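Local coordinates for phosphotriesterase family protein (Listeria monocytogenes serotype 4b str. H7858, PDB 3PNZ) that probably hydrolyses phosphorylated sugar lactones, as a zinc-dependent lactonase of the amidohydrolase superfamily, at residues A68-R73 with S98-G103; G114-E117 with E121-E124. One frame throughout, in Å; residues are numbered along the deposited sequence.

Contact 1. Residues A68-R73 with S98-G103; sequences AVDYGR and SFLWDG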
loop_
_atom_site.group_PDB
_atom_site.type_symbol
_atom_site.label_atom_id
_atom_site.label_comp_id
_atom_site.label_asym_id
_atom_site.label_seq_id
_atom_site.Cartn_x
_atom_site.Cartn_y
_atom_site.Cartn_z
ATOM N N ALA A 68 8.190 -0.151 0.112
ATOM C CA ALA A 68 8.890 0.895 0.857
ATOM C C ALA A 68 10.400 0.648 0.857
ATOM O O ALA A 68 10.862 -0.340 0.298
ATOM C CB ALA A 68 8.358 0.973 2.287
ATOM N N VAL A 69 11.167 1.526 1.505
ATOM C CA VAL A 69 12.627 1.490 1.367
ATOM C C VAL A 69 13.253 0.221 1.951
ATOM O O VAL A 69 14.300 -0.233 1.482
ATOM C CB VAL A 69 13.301 2.739 1.982
ATOM C CG1 VAL A 69 13.303 2.665 3.510
ATOM C CG2 VAL A 69 14.717 2.891 1.449
ATOM N N ASP A 70 12.598 -0.350 2.960
ATOM C CA ASP A 70 13.072 -1.577 3.603
ATOM C C ASP A 70 12.655 -2.855 2.856
ATOM O O ASP A 70 12.970 -3.968 3.284
ATOM C CB ASP A 70 12.609 -1.623 5.072
ATOM C CG ASP A 70 11.113 -1.340 5.238
ATOM O OD1 ASP A 70 10.438 -0.982 4.250
ATOM O OD2 ASP A 70 10.601 -1.489 6.371
ATOM N N TYR A 71 11.967 -2.698 1.731
ATOM C CA TYR A 71 11.432 -3.846 1.011
ATOM C C TYR A 71 12.078 -4.028 -0.370
ATOM O O TYR A 71 11.502 -4.655 -1.259
ATOM C CB TYR A 71 9.898 -3.752 0.911
ATOM C CG TYR A 71 9.219 -5.102 0.897
ATOM C CD1 TYR A 71 9.198 -5.896 2.037
ATOM C CD2 TYR A 71 8.613 -5.586 -0.251
ATOM C CE1 TYR A 71 8.588 -7.141 2.034
ATOM C CE2 TYR A 71 7.996 -6.838 -0.265
ATOM C CZ TYR A 71 7.991 -7.606 0.885
ATOM O OH TYR A 71 7.383 -8.845 0.887
ATOM N N GLY A 72 13.278 -3.470 -0.535
ATOM C CA GLY A 72 14.090 -3.717 -1.719
ATOM C C GLY A 72 13.496 -3.239 -3.030
ATOM O O GLY A 72 13.267 -4.022 -3.947
ATOM N N ARG A 73 13.271 -1.935 -3.135
ATOM C CA ARG A 73 12.657 -1.384 -4.328
ATOM C C ARG A 73 13.505 -1.623 -5.573
ATOM O O ARG A 73 14.737 -1.660 -5.508
ATOM C CB ARG A 73 12.433 0.119 -4.174
ATOM C CG ARG A 73 11.631 0.542 -2.951
ATOM C CD ARG A 73 11.174 1.969 -3.186
ATOM N NE ARG A 73 10.505 2.629 -2.073
ATOM C CZ ARG A 73 11.096 3.493 -1.249
ATOM N NH1 ARG A 73 12.395 3.762 -1.366
ATOM N NH2 ARG A 73 10.393 4.081 -0.295
ATOM N N SER A 98 9.103 -3.222 10.989
ATOM C CA SER A 98 10.405 -3.240 11.663
ATOM C C SER A 98 11.193 -4.546 11.596
ATOM O O SER A 98 12.417 -4.519 11.710
ATOM C CB SER A 98 10.290 -2.793 13.122
ATOM O OG SER A 98 9.611 -3.765 13.902
ATOM N N PHE A 99 10.527 -5.683 11.414
ATOM C CA PHE A 99 11.280 -6.935 11.330
ATOM C C PHE A 99 12.186 -6.964 10.096
ATOM O O PHE A 99 13.234 -7.606 10.103
ATOM C CB PHE A 99 10.385 -8.190 11.464
ATOM C CG PHE A 99 9.689 -8.623 10.188
ATOM C CD1 PHE A 99 10.396 -9.216 9.149
ATOM C CD2 PHE A 99 8.312 -8.495 10.059
ATOM C CE1 PHE A 99 9.751 -9.636 7.988
ATOM C CE2 PHE A 99 7.659 -8.914 8.898
ATOM C CZ PHE A 99 8.381 -9.484 7.865
ATOM N N LEU A 100 11.802 -6.227 9.057
ATOM C CA LEU A 100 12.619 -6.118 7.849
ATOM C C LEU A 100 13.926 -5.373 8.089
ATOM O O LEU A 100 14.849 -5.452 7.277
ATOM C CB LEU A 100 11.853 -5.368 6.757
ATOM C CG LEU A 100 10.586 -6.023 6.224
ATOM C CD1 LEU A 100 9.847 -5.025 5.338
ATOM C CD2 LEU A 100 10.949 -7.294 5.468
ATOM N N TRP A 101 13.998 -4.631 9.184
ATOM C CA TRP A 101 15.106 -3.696 9.378
ATOM C C TRP A 101 16.433 -4.379 9.698
ATOM O O TRP A 101 17.475 -3.724 9.767
ATOM C CB TRP A 101 14.751 -2.647 10.434
ATOM C CG TRP A 101 13.568 -1.828 10.018
ATOM C CD1 TRP A 101 12.986 -1.806 8.778
ATOM C CD2 TRP A 101 12.823 -0.916 10.827
ATOM N NE1 TRP A 101 11.919 -0.940 8.773
ATOM C CE2 TRP A 101 11.795 -0.383 10.019
ATOM C CE3 TRP A 101 12.913 -0.505 12.160
ATOM C CZ2 TRP A 101 10.872 0.542 10.500
ATOM C CZ3 TRP A 101 11.994 0.421 12.637
ATOM C CH2 TRP A 101 10.989 0.934 11.805
ATOM N N ASP A 102 16.394 -5.694 9.881
ATOM C CA ASP A 102 17.616 -6.463 10.078
ATOM C C ASP A 102 18.386 -6.542 8.762
ATOM O O ASP A 102 19.597 -6.773 8.753
ATOM C CB ASP A 102 17.290 -7.867 10.586
ATOM C CG ASP A 102 18.535 -8.714 10.805
ATOM O OD1 ASP A 102 19.297 -8.425 11.754
ATOM O OD2 ASP A 102 18.744 -9.675 10.030
ATOM N N GLY A 103 17.673 -6.346 7.655
ATOM C CA GLY A 103 18.262 -6.417 6.331
ATOM C C GLY A 103 19.384 -5.421 6.108
ATOM O O GLY A 103 19.394 -4.331 6.685
HETATM O O HOH W 1 14.869 -5.817 4.395
#
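With chi1 of 50°, Asp70 sets its CG between its own backbone N and carbonyl carbon, which swings the carboxylate toward Trp101; Trp101, its CG anti to the carbonyl carbon (chi1 -61°), brings the pyrrole edge of the indole to meet it. Trp101 NE1 gives a somewhat bent hydrogen bond to Asp70 OD2 at 2.8 Å. The acceptor lies close to the indole plane, while the N-H comes to the anti side of the oxygen and out of the carboxylate plane. Asn96 N and Lys97 N also bond to this oxygen, so three donors grip it in a buried place, a task that suits a short carboxylate. Indole fits opposite, offering one N-H on a large apolar surface. Beside the polar pair, Leu100 sets its CD1 methyl at the edge of the Tyr71 ring, 3.5 Å from Tyr71 CD1, with CD2 a little farther off; a branched aliphatic chain fits beside both phenol and carboxylate. A water donates to both Asp70 O and Leu100 O, bridging the two backbones. Tyr71 also meets the zinc ligand His24, about 6 Å from a zinc ion, as expected where TIM-barrel loops border the active site at the C-terminal ends of the strands. The two loops follow strands 62-65 and 88-92; Leu100 packs on helix 30-33, Trp101 on helices 119-124 and 164-180.

Contact 2. Residues G114-E117 with E121-E124; sequences GDFE and EWIE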
loop_
_atom_site.group_PDB
_atom_site.type_symbol
_atom_site.label_atom_id
_atom_site.label_comp_id
_atom_site.label_asym_id
_atom_site.label_seq_id
_atom_site.Cartn_x
_atom_site.Cartn_y
_atom_site.Cartn_z
ATOM N N GLY A 114 23.110 7.292 4.271
ATOM C CA GLY A 114 24.293 7.330 5.109
ATOM C C GLY A 114 24.964 5.973 5.154
ATOM O O GLY A 114 24.396 4.974 4.708
ATOM N N ASP A 115 26.178 5.933 5.692
ATOM C CA ASP A 115 26.939 4.693 5.748
ATOM C C ASP A 115 26.509 3.845 6.941
ATOM O O ASP A 115 27.191 3.798 7.969
ATOM C CB ASP A 115 28.439 4.981 5.812
ATOM C CG ASP A 115 29.281 3.753 5.522
ATOM O OD1 ASP A 115 28.748 2.792 4.924
ATOM O OD2 ASP A 115 30.476 3.749 5.889
ATOM N N PHE A 116 25.369 3.179 6.796
ATOM C CA PHE A 116 24.851 2.302 7.837
ATOM C C PHE A 116 24.773 0.872 7.311
ATOM O O PHE A 116 24.480 0.649 6.138
ATOM C CB PHE A 116 23.463 2.764 8.286
ATOM C CG PHE A 116 23.460 4.079 9.018
ATOM C CD1 PHE A 116 23.911 4.159 10.326
ATOM C CD2 PHE A 116 22.983 5.224 8.409
ATOM C CE1 PHE A 116 23.896 5.361 11.012
ATOM C CE2 PHE A 116 22.964 6.431 9.084
ATOM C CZ PHE A 116 23.421 6.500 10.390
ATOM N N GLU A 117 25.033 -0.092 8.184
ATOM C CA GLU A 117 25.033 -1.498 7.797
ATOM C C GLU A 117 23.617 -1.999 7.520
ATOM O O GLU A 117 23.356 -2.604 6.482
ATOM C CB GLU A 117 25.684 -2.350 8.888
ATOM C CG GLU A 117 25.898 -3.808 8.501
ATOM C CD GLU A 117 26.885 -3.969 7.354
ATOM O OE1 GLU A 117 27.736 -3.069 7.169
ATOM O OE2 GLU A 117 26.811 -4.994 6.641
ATOM N N GLU A 121 20.229 0.034 12.153
ATOM C CA GLU A 121 21.299 0.933 12.561
ATOM C C GLU A 121 20.980 2.357 12.112
ATOM O O GLU A 121 21.119 3.309 12.880
ATOM C CB GLU A 121 22.651 0.485 12.009
ATOM C CG GLU A 121 23.813 1.316 12.558
ATOM C CD GLU A 121 25.164 0.940 11.969
ATOM O OE1 GLU A 121 26.169 1.020 12.708
ATOM O OE2 GLU A 121 25.224 0.568 10.776
ATOM N N TRP A 122 20.543 2.485 10.864
ATOM C CA TRP A 122 20.156 3.772 10.300
ATOM C C TRP A 122 19.078 4.446 11.137
ATOM O O TRP A 122 19.239 5.579 11.585
ATOM C CB TRP A 122 19.676 3.583 8.861
ATOM C CG TRP A 122 18.941 4.755 8.265
ATOM C CD1 TRP A 122 19.275 6.080 8.361
ATOM C CD2 TRP A 122 17.761 4.696 7.454
ATOM N NE1 TRP A 122 18.364 6.847 7.668
ATOM C CE2 TRP A 122 17.426 6.022 7.104
ATOM C CE3 TRP A 122 16.945 3.652 7.005
ATOM C CZ2 TRP A 122 16.316 6.328 6.316
ATOM C CZ3 TRP A 122 15.841 3.957 6.225
ATOM C CH2 TRP A 122 15.539 5.286 5.887
ATOM N N ILE A 123 17.981 3.731 11.360
ATOM C CA ILE A 123 16.821 4.306 12.023
ATOM C C ILE A 123 17.100 4.624 13.488
ATOM O O ILE A 123 16.652 5.648 14.004
ATOM C CB ILE A 123 15.589 3.395 11.854
ATOM C CG1 ILE A 123 15.208 3.337 10.370
ATOM C CG2 ILE A 123 14.434 3.896 12.711
ATOM C CD1 ILE A 123 14.231 2.233 9.994
ATOM N N GLU A 124 17.875 3.768 14.146
ATOM C CA GLU A 124 18.217 3.984 15.544
ATOM C C GLU A 124 19.099 5.222 15.725
ATOM O O GLU A 124 18.937 5.979 16.683
ATOM C CB GLU A 124 18.906 2.739 16.118
ATOM C CG GLU A 124 19.396 2.902 17.545
ATOM C CD GLU A 124 18.282 3.263 18.514
ATOM O OE1 GLU A 124 17.524 2.352 18.910
ATOM O OE2 GLU A 124 18.168 4.455 18.885
#
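This is a local, partly buried contact between a loop and the helix that follows it: residues 114-117 leave helix 110-113 and fold against helix 119-124, well out from the centre of the chain. Phe116 is its apolar middle. The ring lies flat over the helix backbone, with Trp122 CA 3.7 Å from its centroid and nearly on the ring normal, a CH-pi contact. Phe116 CD2 also touches Trp122 CB at 3.7 Å, and the indole is turned obliquely to the phenyl, the planes 39° apart. A broad flat ring serves here because it can span the alpha carbon of Trp122 and the aliphatic part of Glu121 together, Phe116 CD1 lying 3.6 Å from Glu121 CG. The chain turns into this position through an inverse gamma turn centred on Asp115, after Gly114, whose positive phi suits glycine, has ended helical geometry; both belong to the excursion that follows strand 88-92 in this TIM-barrel fold. Glu121 stretches back along the loop, CG anti to its backbone N (chi1 -173°) and the chain extended beyond, long enough for OE2 to take the Glu117 N-H at 2.7 Å. That bond is nearly straight, at 168°, and arrives almost along the C-O axis. Glu121 is joined to the residues before it a second time, by its backbone N-H to Thr118 OG1. Trp122, which is buried, packs edge-to-face with Phe134 and touches Leu131 of helix 128-140.

Overall arrangement
From the N terminus, the chain leaves strand 62-65 into residues 68-73 and returns at residues 98-103, where contact 1 closes a loop of 24 intervening residues, which holds helix 75-85 and strand 88-92, and joins the loops that follow two successive barrel strands. Contact 2 opens only afterwards and closes over only three residues, where the loop enters helix 119-124, so the two stand in series and neither nests nor crosses. They nevertheless touch: Trp101 CD2 meets Ile123 CD1 at 3.5 Å, and Val69 packs on Trp122. Helix 119-124 thus joins the outlying excursion of contact 2 to the loops of contact 1, which lie nearer the zinc site.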